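Side-chain contacts in RNA-binding protein RMD9, mitochondrial (Saccharomyces cerevisiae S288C, PDB 7A9X), which binds a dodecameric RNA element in the 3'-UTRs of mitochondrial mRNAs and is involved in the processing or stability of those transcripts: residues N234-S239 with N246-L251; K253-I256 with E262-L265; E456-W461 with I541-K546; R563-C568 with E577-Y582. All blocks are in the same frame, centred on the assembly; numbering follows the deposited sequence.

Interaction 1: residues N234-S239 with N246-L251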
# COMPACT_ATOMS: atom_id res chain seq x y z
N ASN A 234 18.21 -2.97 31.19
CA ASN A 234 18.85 -2.67 32.46
C ASN A 234 19.98 -1.66 32.30
O ASN A 234 20.20 -0.83 33.20
CB ASN A 234 19.40 -3.96 33.10
CG ASN A 234 18.32 -5.01 33.31
OD1 ASN A 234 17.14 -4.69 33.36
ND2 ASN A 234 18.74 -6.26 33.45
N GLN A 235 20.70 -1.70 31.18
CA GLN A 235 21.79 -0.76 30.98
C GLN A 235 21.27 0.63 30.64
O GLN A 235 21.84 1.64 31.09
CB GLN A 235 22.71 -1.26 29.86
CG GLN A 235 23.22 -2.68 30.06
CD GLN A 235 23.97 -3.20 28.85
OE1 GLN A 235 24.26 -2.45 27.92
NE2 GLN A 235 24.29 -4.49 28.86
N ILE A 236 20.19 0.71 29.87
CA ILE A 236 19.75 1.99 29.33
C ILE A 236 18.99 2.80 30.37
O ILE A 236 19.13 4.03 30.45
CB ILE A 236 18.91 1.75 28.06
CG1 ILE A 236 19.80 1.23 26.93
CG2 ILE A 236 18.18 3.02 27.63
CD1 ILE A 236 21.09 2.00 26.76
N ILE A 237 18.18 2.14 31.20
CA ILE A 237 17.31 2.84 32.14
C ILE A 237 18.12 3.72 33.08
O ILE A 237 17.74 4.86 33.38
CB ILE A 237 16.44 1.84 32.92
CG1 ILE A 237 15.22 1.44 32.08
CG2 ILE A 237 15.98 2.42 34.25
CD1 ILE A 237 14.31 2.60 31.76
N GLN A 238 19.26 3.22 33.56
CA GLN A 238 20.06 3.93 34.55
C GLN A 238 21.32 4.56 33.96
O GLN A 238 22.19 5.01 34.72
CB GLN A 238 20.44 2.98 35.69
CG GLN A 238 19.24 2.42 36.44
CD GLN A 238 19.63 1.30 37.38
OE1 GLN A 238 20.49 0.48 37.07
NE2 GLN A 238 18.99 1.26 38.55
N SER A 239 21.43 4.63 32.64
CA SER A 239 22.64 5.14 32.01
C SER A 239 22.60 6.66 31.93
O SER A 239 21.59 7.25 31.51
CB SER A 239 22.79 4.55 30.60
OG SER A 239 23.95 5.06 29.97
N ASN A 246 17.18 5.94 18.24
CA ASN A 246 16.75 4.77 17.48
C ASN A 246 16.94 3.49 18.28
O ASN A 246 16.26 2.49 18.01
CB ASN A 246 17.50 4.70 16.15
CG ASN A 246 16.71 3.96 15.08
OD1 ASN A 246 15.48 4.01 15.05
ND2 ASN A 246 17.42 3.26 14.20
N LEU A 247 17.87 3.49 19.24
CA LEU A 247 17.99 2.35 20.14
C LEU A 247 16.80 2.30 21.10
O LEU A 247 16.26 1.22 21.37
CB LEU A 247 19.31 2.41 20.91
CG LEU A 247 19.66 1.22 21.80
CD1 LEU A 247 19.67 -0.08 21.01
CD2 LEU A 247 20.99 1.43 22.50
N TYR A 248 16.40 3.46 21.62
CA TYR A 248 15.14 3.54 22.36
C TYR A 248 13.98 3.00 21.53
O TYR A 248 13.20 2.17 22.00
CB TYR A 248 14.85 4.99 22.76
CG TYR A 248 15.55 5.47 24.01
CD1 TYR A 248 15.20 4.97 25.26
CD2 TYR A 248 16.54 6.44 23.94
CE1 TYR A 248 15.83 5.42 26.41
CE2 TYR A 248 17.17 6.90 25.08
CZ TYR A 248 16.81 6.38 26.31
OH TYR A 248 17.44 6.83 27.45
N SER A 249 13.88 3.45 20.27
CA SER A 249 12.70 3.14 19.46
C SER A 249 12.57 1.64 19.22
O SER A 249 11.49 1.07 19.42
CB SER A 249 12.79 3.89 18.13
OG SER A 249 11.64 3.62 17.34
N GLY A 250 13.65 0.99 18.79
CA GLY A 250 13.59 -0.44 18.56
C GLY A 250 13.28 -1.22 19.82
O GLY A 250 12.53 -2.21 19.79
N LEU A 251 13.84 -0.79 20.95
CA LEU A 251 13.60 -1.49 22.21
C LEU A 251 12.16 -1.31 22.68
O LEU A 251 11.55 -2.24 23.21
CB LEU A 251 14.58 -1.01 23.27
CG LEU A 251 14.79 -1.92 24.49
CD1 LEU A 251 15.12 -3.33 24.05
CD2 LEU A 251 15.89 -1.36 25.38
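The flat group of this contact is the phenol ring of Tyr-248, met obliquely on its hydroxyl-bearing side by the branch methyl of Ile-236, whose CG2 lies 3.6 Å from ring atom CE1. The same methyl is 3.9 Å from CZ, and it lies equally close to the hydroxyl oxygen, so the outer half of the ring does the touching. The contact is part of the stacked alpha-helical array of a pentatricopeptide repeat protein: 234-239 ends the stretch assigned to the second repeat and 246-251 lies at the start of that assigned to the third. Here the end of helix 227-237 packs on the start of helix 245-257, with the CA atoms of Ile-236 and Tyr-248 8.5 Å apart. In Ile-236, CG1 stands beside the backbone N (chi1 -69°), which leaves CG2 as the branch that reaches the ring. Around the apolar touch Leu-267 of helix 261-270 and Ile-243 of the connecting loop also pack on Ile-236, and Ile-243 rests on Tyr-248 as well. The ring end is anchored by polar partners: the Tyr-248 hydroxyl hydrogen-bonds to Lys-274 and to OE1 of Gln-270, while NE2 of that same amide binds the carbonyl oxygen of Ile-237. Gln-270 thus bridges the two helices, which probably limits the ring's movement. The other arm of Ile-236 bends back at chi2 (-47°) and serves Leu-247 instead, in a looser touch of two methyls, CD1 of Ile-236 lying 4.3 Å from CD2 of Leu-247.

Interaction 2: residues K253-I256 with E262-L265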
# COMPACT_ATOMS: atom_id res chain seq x y z
N LYS A 253 9.59 -0.87 20.65
CA LYS A 253 8.76 -1.68 19.76
C LYS A 253 8.78 -3.15 20.16
O LYS A 253 7.75 -3.82 20.12
CB LYS A 253 9.22 -1.51 18.31
CG LYS A 253 8.98 -0.12 17.74
CD LYS A 253 9.36 -0.05 16.26
CE LYS A 253 9.05 1.31 15.68
NZ LYS A 253 9.28 1.37 14.21
N VAL A 254 9.96 -3.66 20.53
CA VAL A 254 10.06 -5.05 20.98
C VAL A 254 9.16 -5.28 22.19
O VAL A 254 8.38 -6.24 22.24
CB VAL A 254 11.52 -5.41 21.28
CG1 VAL A 254 11.61 -6.77 21.98
CG2 VAL A 254 12.35 -5.42 20.01
N PHE A 255 9.26 -4.39 23.18
CA PHE A 255 8.49 -4.54 24.41
C PHE A 255 6.99 -4.35 24.19
O PHE A 255 6.19 -4.90 24.95
CB PHE A 255 9.01 -3.57 25.47
CG PHE A 255 10.32 -3.98 26.06
CD1 PHE A 255 10.55 -5.30 26.40
CD2 PHE A 255 11.33 -3.05 26.28
CE1 PHE A 255 11.76 -5.70 26.95
CE2 PHE A 255 12.54 -3.44 26.83
CZ PHE A 255 12.75 -4.77 27.16
N ILE A 256 6.60 -3.59 23.17
CA ILE A 256 5.19 -3.47 22.82
C ILE A 256 4.68 -4.80 22.27
O ILE A 256 3.62 -5.30 22.68
CB ILE A 256 4.98 -2.33 21.81
CG1 ILE A 256 5.17 -0.97 22.48
CG2 ILE A 256 3.60 -2.43 21.17
CD1 ILE A 256 5.01 0.20 21.54
N GLU A 262 5.10 -1.80 30.64
CA GLU A 262 5.74 -0.92 31.61
C GLU A 262 7.17 -0.59 31.19
O GLU A 262 7.62 0.55 31.36
CB GLU A 262 5.73 -1.57 33.00
CG GLU A 262 4.37 -1.53 33.68
CD GLU A 262 4.45 -1.79 35.17
OE1 GLU A 262 5.57 -1.98 35.68
OE2 GLU A 262 3.39 -1.81 35.84
N LYS A 263 7.89 -1.57 30.65
CA LYS A 263 9.22 -1.28 30.12
C LYS A 263 9.15 -0.46 28.84
O LYS A 263 10.04 0.36 28.58
CB LYS A 263 9.99 -2.58 29.88
CG LYS A 263 10.31 -3.35 31.15
CD LYS A 263 11.21 -4.54 30.86
CE LYS A 263 11.55 -5.30 32.13
NZ LYS A 263 10.33 -5.74 32.86
N ALA A 264 8.10 -0.66 28.04
CA ALA A 264 7.94 0.13 26.82
C ALA A 264 7.61 1.58 27.14
O ALA A 264 8.14 2.50 26.51
CB ALA A 264 6.86 -0.49 25.93
N LEU A 265 6.74 1.81 28.13
CA LEU A 265 6.38 3.17 28.50
C LEU A 265 7.50 3.86 29.26
O LEU A 265 7.65 5.09 29.16
CB LEU A 265 5.10 3.17 29.34
CG LEU A 265 3.83 2.68 28.63
CD1 LEU A 265 2.74 2.40 29.64
CD2 LEU A 265 3.36 3.71 27.61
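Helices 245-257 and 261-270 come close where Phe-255 meets Ala-264, their CA atoms only 5.3 Å apart, as the two arms of the helical hairpin assigned to the third pentatricopeptide repeat. The small side chain of Ala-264 is consistent with so close an approach: its methyl points at the other helix and touches CB of Phe-255 at 3.8 Å and CG1 of Ile-256 at 3.9 Å. Lys-263, the residue before it, lies across one face of the Phe-255 ring. Its CB makes a CH-pi contact 4.0 Å from the ring centroid and 17° off the ring normal, and further along the extended chain CD comes within 4.0 Å of CZ, so the methylenes run obliquely over the ring from CD2 toward CZ. Only at its last torsion does the chain turn (chi4 56°), which takes the ammonium off to a salt bridge with Asp-260 in the turn between the helices. Asn-230 of helix 227-237 touches both Phe-255 and Lys-263. Substituting an alanine for Phe-255 would probably leave the Lys-263 methylenes without the surface they lie on and open a gap between the two helices. The lysine thus serves in two ways, its hydrocarbon part packing as an apolar side chain while its charge is probably offset by Asp-260, which is likely to limit the freedom of both chain and ring.

Interaction 3: residues E456-W461 with I541-K546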
# COMPACT_ATOMS: atom_id res chain seq x y z
N GLU A 456 -28.65 -5.69 -19.37
CA GLU A 456 -27.99 -4.86 -18.37
C GLU A 456 -26.49 -5.10 -18.33
O GLU A 456 -25.72 -4.17 -18.10
CB GLU A 456 -28.61 -5.10 -17.00
CG GLU A 456 -28.10 -4.16 -15.92
CD GLU A 456 -28.76 -4.40 -14.58
OE1 GLU A 456 -28.24 -3.89 -13.56
OE2 GLU A 456 -29.80 -5.09 -14.54
N ILE A 457 -26.06 -6.34 -18.56
CA ILE A 457 -24.63 -6.64 -18.62
C ILE A 457 -23.99 -5.89 -19.77
O ILE A 457 -22.89 -5.34 -19.64
CB ILE A 457 -24.41 -8.16 -18.72
CG1 ILE A 457 -25.02 -8.87 -17.51
CG2 ILE A 457 -22.93 -8.47 -18.83
CD1 ILE A 457 -24.78 -10.37 -17.50
N LEU A 458 -24.66 -5.85 -20.92
CA LEU A 458 -24.16 -5.08 -22.05
C LEU A 458 -24.14 -3.59 -21.74
O LEU A 458 -23.18 -2.89 -22.09
CB LEU A 458 -25.01 -5.35 -23.30
CG LEU A 458 -24.70 -6.62 -24.09
CD1 LEU A 458 -25.79 -6.89 -25.11
CD2 LEU A 458 -23.34 -6.49 -24.77
N ASP A 459 -25.19 -3.08 -21.09
CA ASP A 459 -25.27 -1.65 -20.81
C ASP A 459 -24.14 -1.20 -19.90
O ASP A 459 -23.49 -0.18 -20.15
CB ASP A 459 -26.63 -1.31 -20.19
CG ASP A 459 -27.78 -1.55 -21.15
OD1 ASP A 459 -27.60 -1.35 -22.37
OD2 ASP A 459 -28.87 -1.94 -20.68
N ARG A 460 -23.89 -1.95 -18.82
CA ARG A 460 -22.81 -1.58 -17.92
C ARG A 460 -21.44 -1.82 -18.53
O ARG A 460 -20.47 -1.18 -18.12
CB ARG A 460 -22.96 -2.34 -16.59
CG ARG A 460 -24.23 -1.99 -15.84
CD ARG A 460 -24.19 -2.46 -14.39
NE ARG A 460 -25.46 -2.22 -13.71
CZ ARG A 460 -25.78 -1.08 -13.11
NH1 ARG A 460 -24.93 -0.07 -13.09
NH2 ARG A 460 -26.96 -0.96 -12.51
N TRP A 461 -21.34 -2.73 -19.51
CA TRP A 461 -20.09 -2.88 -20.24
C TRP A 461 -19.88 -1.75 -21.23
O TRP A 461 -18.77 -1.22 -21.34
CB TRP A 461 -20.05 -4.23 -20.96
CG TRP A 461 -18.96 -4.31 -22.00
CD1 TRP A 461 -19.08 -4.05 -23.34
CD2 TRP A 461 -17.59 -4.65 -21.78
NE1 TRP A 461 -17.87 -4.21 -23.96
CE2 TRP A 461 -16.94 -4.58 -23.03
CE3 TRP A 461 -16.84 -5.00 -20.65
CZ2 TRP A 461 -15.58 -4.86 -23.18
CZ3 TRP A 461 -15.49 -5.28 -20.80
CH2 TRP A 461 -14.88 -5.20 -22.06
N ILE A 541 -22.44 -16.82 -20.71
CA ILE A 541 -21.13 -17.19 -21.25
C ILE A 541 -21.06 -16.89 -22.74
O ILE A 541 -20.01 -16.50 -23.26
CB ILE A 541 -20.83 -18.67 -20.94
CG1 ILE A 541 -20.72 -18.88 -19.43
CG2 ILE A 541 -19.56 -19.12 -21.64
CD1 ILE A 541 -20.36 -20.29 -19.03
N GLU A 542 -22.17 -17.07 -23.45
CA GLU A 542 -22.19 -16.74 -24.88
C GLU A 542 -22.02 -15.24 -25.10
O GLU A 542 -21.29 -14.83 -26.01
CB GLU A 542 -23.49 -17.24 -25.51
CG GLU A 542 -23.68 -18.74 -25.40
CD GLU A 542 -24.83 -19.24 -26.24
OE1 GLU A 542 -24.69 -20.32 -26.86
OE2 GLU A 542 -25.88 -18.57 -26.27
N LEU A 543 -22.68 -14.42 -24.29
CA LEU A 543 -22.48 -12.97 -24.39
C LEU A 543 -21.04 -12.60 -24.05
O LEU A 543 -20.46 -11.70 -24.67
CB LEU A 543 -23.46 -12.25 -23.46
CG LEU A 543 -23.35 -10.72 -23.45
CD1 LEU A 543 -23.74 -10.15 -24.80
CD2 LEU A 543 -24.20 -10.12 -22.35
N TYR A 544 -20.45 -13.29 -23.07
CA TYR A 544 -19.07 -13.02 -22.68
C TYR A 544 -18.11 -13.29 -23.83
O TYR A 544 -17.22 -12.48 -24.12
CB TYR A 544 -18.73 -13.86 -21.45
CG TYR A 544 -17.26 -13.93 -21.11
CD1 TYR A 544 -16.63 -12.88 -20.46
CD2 TYR A 544 -16.51 -15.05 -21.42
CE1 TYR A 544 -15.28 -12.95 -20.14
CE2 TYR A 544 -15.17 -15.13 -21.10
CZ TYR A 544 -14.56 -14.08 -20.46
OH TYR A 544 -13.23 -14.15 -20.14
N LEU A 545 -18.27 -14.44 -24.50
CA LEU A 545 -17.40 -14.77 -25.61
C LEU A 545 -17.67 -13.89 -26.83
O LEU A 545 -16.77 -13.68 -27.65
CB LEU A 545 -17.56 -16.24 -25.98
CG LEU A 545 -17.04 -17.25 -24.95
CD1 LEU A 545 -17.44 -18.66 -25.34
CD2 LEU A 545 -15.53 -17.13 -24.80
N LYS A 546 -18.89 -13.37 -26.95
CA LYS A 546 -19.20 -12.48 -28.07
C LYS A 546 -18.51 -11.13 -27.90
O LYS A 546 -17.97 -10.58 -28.87
CB LYS A 546 -20.71 -12.31 -28.19
CG LYS A 546 -21.13 -11.28 -29.22
CD LYS A 546 -22.63 -11.10 -29.22
CE LYS A 546 -23.34 -12.39 -29.58
NZ LYS A 546 -24.81 -12.20 -29.63
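With chi1 at 180°, Leu-543 swings CG to the far side from its own backbone N, whereas Leu-458 keeps CG beside its N (chi1 -82°), and these settings send the two isobutyl groups across one another between helices 454-470 and 540-551. Leu-543 acts as the wedge. Its CD1 is 3.7 Å from CD2 of Leu-458, while its CD2 lies between CG of Leu-458, at 3.9 Å, and CG2 of Ile-457, at 4.1 Å. Both branches of Leu-543 thereby touch Leu-458, and the contact is wholly apolar. With Leu-458 cut back to an alanine, CD1 of Leu-543 would probably lose its closest partners here and a gap would open between the helices. In segment 456-461 a salt bridge spans one helical turn, NE of Arg-460 reaching OE1 of Glu-456 at 3.2 Å through the anti lone pair, nearly in the guanidinium plane; Asp-424 is a further partner for this arginine. The contact joins the assigned eighth pentatricopeptide repeat to the C-terminal helices that follow it. Leu-484 of helix 478-486 packs on Ile-457, Ile-547 on the next turn of helix 540-551 touches Leu-458, and the ring of Trp-461 meets that of Tyr-551 edge-to-face.

Interaction 4: residues R563-C568 with E577-Y582. With nucleotides of chain B.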
# COMPACT_ATOMS: atom_id res chain seq x y z
N ARG A 563 -5.81 -15.44 -22.10
CA ARG A 563 -5.96 -15.29 -20.65
C ARG A 563 -7.43 -15.42 -20.24
O ARG A 563 -7.75 -16.09 -19.25
CB ARG A 563 -5.39 -13.94 -20.21
CG ARG A 563 -5.76 -13.52 -18.80
CD ARG A 563 -5.26 -12.11 -18.52
NE ARG A 563 -5.72 -11.62 -17.22
CZ ARG A 563 -4.97 -11.62 -16.12
NH1 ARG A 563 -5.47 -11.16 -14.98
NH2 ARG A 563 -3.72 -12.07 -16.16
N TYR A 564 -8.33 -14.79 -20.99
CA TYR A 564 -9.74 -14.77 -20.65
C TYR A 564 -10.55 -15.79 -21.43
O TYR A 564 -11.77 -15.62 -21.61
CB TYR A 564 -10.30 -13.36 -20.86
CG TYR A 564 -9.81 -12.38 -19.82
CD1 TYR A 564 -10.39 -12.33 -18.56
CD2 TYR A 564 -8.76 -11.51 -20.10
CE1 TYR A 564 -9.95 -11.44 -17.60
CE2 TYR A 564 -8.31 -10.61 -19.15
CZ TYR A 564 -8.91 -10.58 -17.90
OH TYR A 564 -8.46 -9.70 -16.95
N THR A 565 -9.91 -16.86 -21.90
CA THR A 565 -10.60 -17.92 -22.62
C THR A 565 -10.02 -19.27 -22.21
O THR A 565 -10.60 -19.97 -21.37
CB THR A 565 -10.49 -17.72 -24.14
OG1 THR A 565 -11.10 -16.47 -24.49
CG2 THR A 565 -11.18 -18.83 -24.90
N THR A 566 -8.88 -19.64 -22.79
CA THR A 566 -8.26 -20.92 -22.44
C THR A 566 -7.72 -20.90 -21.02
O THR A 566 -7.91 -21.85 -20.26
CB THR A 566 -7.16 -21.25 -23.45
OG1 THR A 566 -7.70 -21.20 -24.78
CG2 THR A 566 -6.60 -22.65 -23.18
N GLY A 567 -7.04 -19.82 -20.64
CA GLY A 567 -6.52 -19.72 -19.29
C GLY A 567 -7.61 -19.57 -18.24
O GLY A 567 -7.49 -20.10 -17.14
N CYS A 568 -8.69 -18.86 -18.57
CA CYS A 568 -9.80 -18.72 -17.64
C CYS A 568 -10.53 -20.05 -17.46
O CYS A 568 -11.09 -20.31 -16.38
CB CYS A 568 -10.77 -17.64 -18.12
SG CYS A 568 -12.17 -17.32 -17.02
N GLU A 577 -16.73 -26.08 -22.22
CA GLU A 577 -17.81 -26.59 -23.06
C GLU A 577 -18.34 -25.56 -24.05
O GLU A 577 -19.18 -25.90 -24.88
CB GLU A 577 -18.96 -27.11 -22.19
CG GLU A 577 -19.50 -26.11 -21.19
CD GLU A 577 -20.43 -26.75 -20.17
OE1 GLU A 577 -21.65 -26.81 -20.42
OE2 GLU A 577 -19.93 -27.19 -19.12
N TYR A 578 -17.87 -24.32 -23.98
CA TYR A 578 -18.26 -23.27 -24.91
C TYR A 578 -17.14 -22.90 -25.88
O TYR A 578 -17.36 -22.06 -26.76
CB TYR A 578 -18.68 -22.01 -24.15
CG TYR A 578 -20.01 -22.11 -23.44
CD1 TYR A 578 -20.12 -22.71 -22.19
CD2 TYR A 578 -21.16 -21.58 -24.00
CE1 TYR A 578 -21.33 -22.79 -21.53
CE2 TYR A 578 -22.38 -21.65 -23.35
CZ TYR A 578 -22.46 -22.26 -22.12
OH TYR A 578 -23.67 -22.34 -21.47
N LEU A 579 -15.97 -23.52 -25.76
CA LEU A 579 -14.75 -23.02 -26.39
C LEU A 579 -14.32 -23.78 -27.64
O LEU A 579 -13.42 -23.31 -28.34
CB LEU A 579 -13.60 -23.04 -25.38
CG LEU A 579 -13.21 -21.69 -24.77
CD1 LEU A 579 -14.44 -20.81 -24.55
CD2 LEU A 579 -12.43 -21.89 -23.48
N SER A 580 -14.92 -24.94 -27.93
CA SER A 580 -14.52 -25.68 -29.12
C SER A 580 -14.91 -24.94 -30.40
O SER A 580 -14.36 -25.24 -31.47
CB SER A 580 -15.15 -27.07 -29.12
OG SER A 580 -14.55 -27.90 -28.14
N GLY A 581 -15.83 -23.98 -30.32
CA GLY A 581 -16.25 -23.24 -31.49
C GLY A 581 -16.10 -21.74 -31.35
O GLY A 581 -16.95 -20.98 -31.81
N TYR A 582 -15.01 -21.30 -30.71
CA TYR A 582 -14.78 -19.88 -30.52
C TYR A 582 -14.23 -19.21 -31.78
O TYR A 582 -14.45 -18.01 -31.99
CB TYR A 582 -13.83 -19.65 -29.34
CG TYR A 582 -13.45 -18.21 -29.13
CD1 TYR A 582 -14.40 -17.27 -28.76
CD2 TYR A 582 -12.14 -17.78 -29.30
CE1 TYR A 582 -14.06 -15.94 -28.57
CE2 TYR A 582 -11.79 -16.46 -29.11
CZ TYR A 582 -12.75 -15.54 -28.74
OH TYR A 582 -12.41 -14.22 -28.56
P U B 14 -2.60 -12.81 -12.40
OP1 U B 14 -1.26 -12.32 -12.01
OP2 U B 14 -3.59 -11.85 -12.95
O5' U B 14 -2.41 -13.99 -13.45
C5' U B 14 -1.59 -15.12 -13.14
C4' U B 14 -1.66 -16.19 -14.20
O4' U B 14 -3.05 -16.59 -14.38
C3' U B 14 -1.15 -15.78 -15.59
O3' U B 14 -0.52 -16.90 -16.21
C2' U B 14 -2.43 -15.43 -16.33
O2' U B 14 -2.35 -15.54 -17.74
C1' U B 14 -3.42 -16.43 -15.74
N1 U B 14 -4.82 -15.98 -15.79
C2 U B 14 -5.68 -16.61 -16.66
O2 U B 14 -5.33 -17.53 -17.38
N3 U B 14 -6.96 -16.13 -16.65
C4 U B 14 -7.46 -15.10 -15.88
O4 U B 14 -8.65 -14.78 -15.99
C5 U B 14 -6.51 -14.50 -15.00
C6 U B 14 -5.25 -14.95 -14.99
P U B 13 -7.85 -11.13 -12.00
OP1 U B 13 -8.12 -11.25 -13.46
OP2 U B 13 -8.97 -11.28 -11.04
O5' U B 13 -6.74 -12.20 -11.61
C5' U B 13 -6.09 -12.16 -10.35
C4' U B 13 -5.43 -13.48 -10.04
O4' U B 13 -6.45 -14.49 -9.83
C3' U B 13 -4.55 -14.04 -11.14
O3' U B 13 -3.24 -13.52 -11.11
C2' U B 13 -4.61 -15.55 -10.90
O2' U B 13 -3.71 -15.92 -9.87
C1' U B 13 -6.04 -15.72 -10.38
N1 U B 13 -7.00 -16.11 -11.44
C2 U B 13 -6.90 -17.37 -12.01
O2 U B 13 -6.06 -18.19 -11.70
N3 U B 13 -7.85 -17.63 -12.97
C4 U B 13 -8.86 -16.80 -13.41
O4 U B 13 -9.63 -17.19 -14.29
C5 U B 13 -8.89 -15.52 -12.76
C6 U B 13 -7.99 -15.24 -11.82
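Thr-565 and Leu-579 carry the protein side of this contact, their side chains crossing with CG2 of Thr-565 3.5 Å from CG of Leu-579. The leucine thus packs loop 577-582 against the turn after helix 559-563. The residues at both ends of this turn meet the RNA. Arg-563 lies against U14 of chain B: its guanidinium is tilted by roughly 30° to the uracil ring, with C5 of the base 3.4 Å above its centre. At the guanidinium edge, NH1 donates to OP2 of the U14 phosphate at 2.9 Å, and NH2 reaches the same oxygen at 3.2 Å; a weaker bond joins NH1 to OP1 of U13. Chi1 near 167° puts CG over one face of the Tyr-564 ring, offset toward its rim, and the extended chain beyond CG carries the guanidinium out to the phosphate. On the base edge, N3 of U14 gives a short but strongly bent, and so weak, hydrogen bond to the carbonyl oxygen of Arg-563 (2.7 Å, 123°). Gly-567 brings its CA within 3.1 Å of O2 of U14, where a CB would collide with that oxygen. One arginine therefore meets base and RNA phosphates together: the double grip on OP2 probably neutralises the phosphate, and the N3-H to carbonyl bond is consistent with recognition of a uracil here.

From the N terminus the four contacts follow in series, none crossing or enclosing another. Interaction 1 closes the short loop between helices 227-237 and 245-257, joining the second repeat to the third. Interaction 2 uses the far part of the same helix 245-257 and closes the tight turn to helix 261-270. Its centre about 57 Å or more from theirs, beyond the centre of the chain, interaction 3 spans 79 residues and ties the eighth repeat to helix 540-551, in the C-terminal part. Interaction 4 closes the last small loop, at the RNA. Interactions 3 and 4 touch: Tyr-544 OH probably hydrogen-bonds Tyr-564 O at 2.5 Å, and Ile-541 packs on Tyr-578.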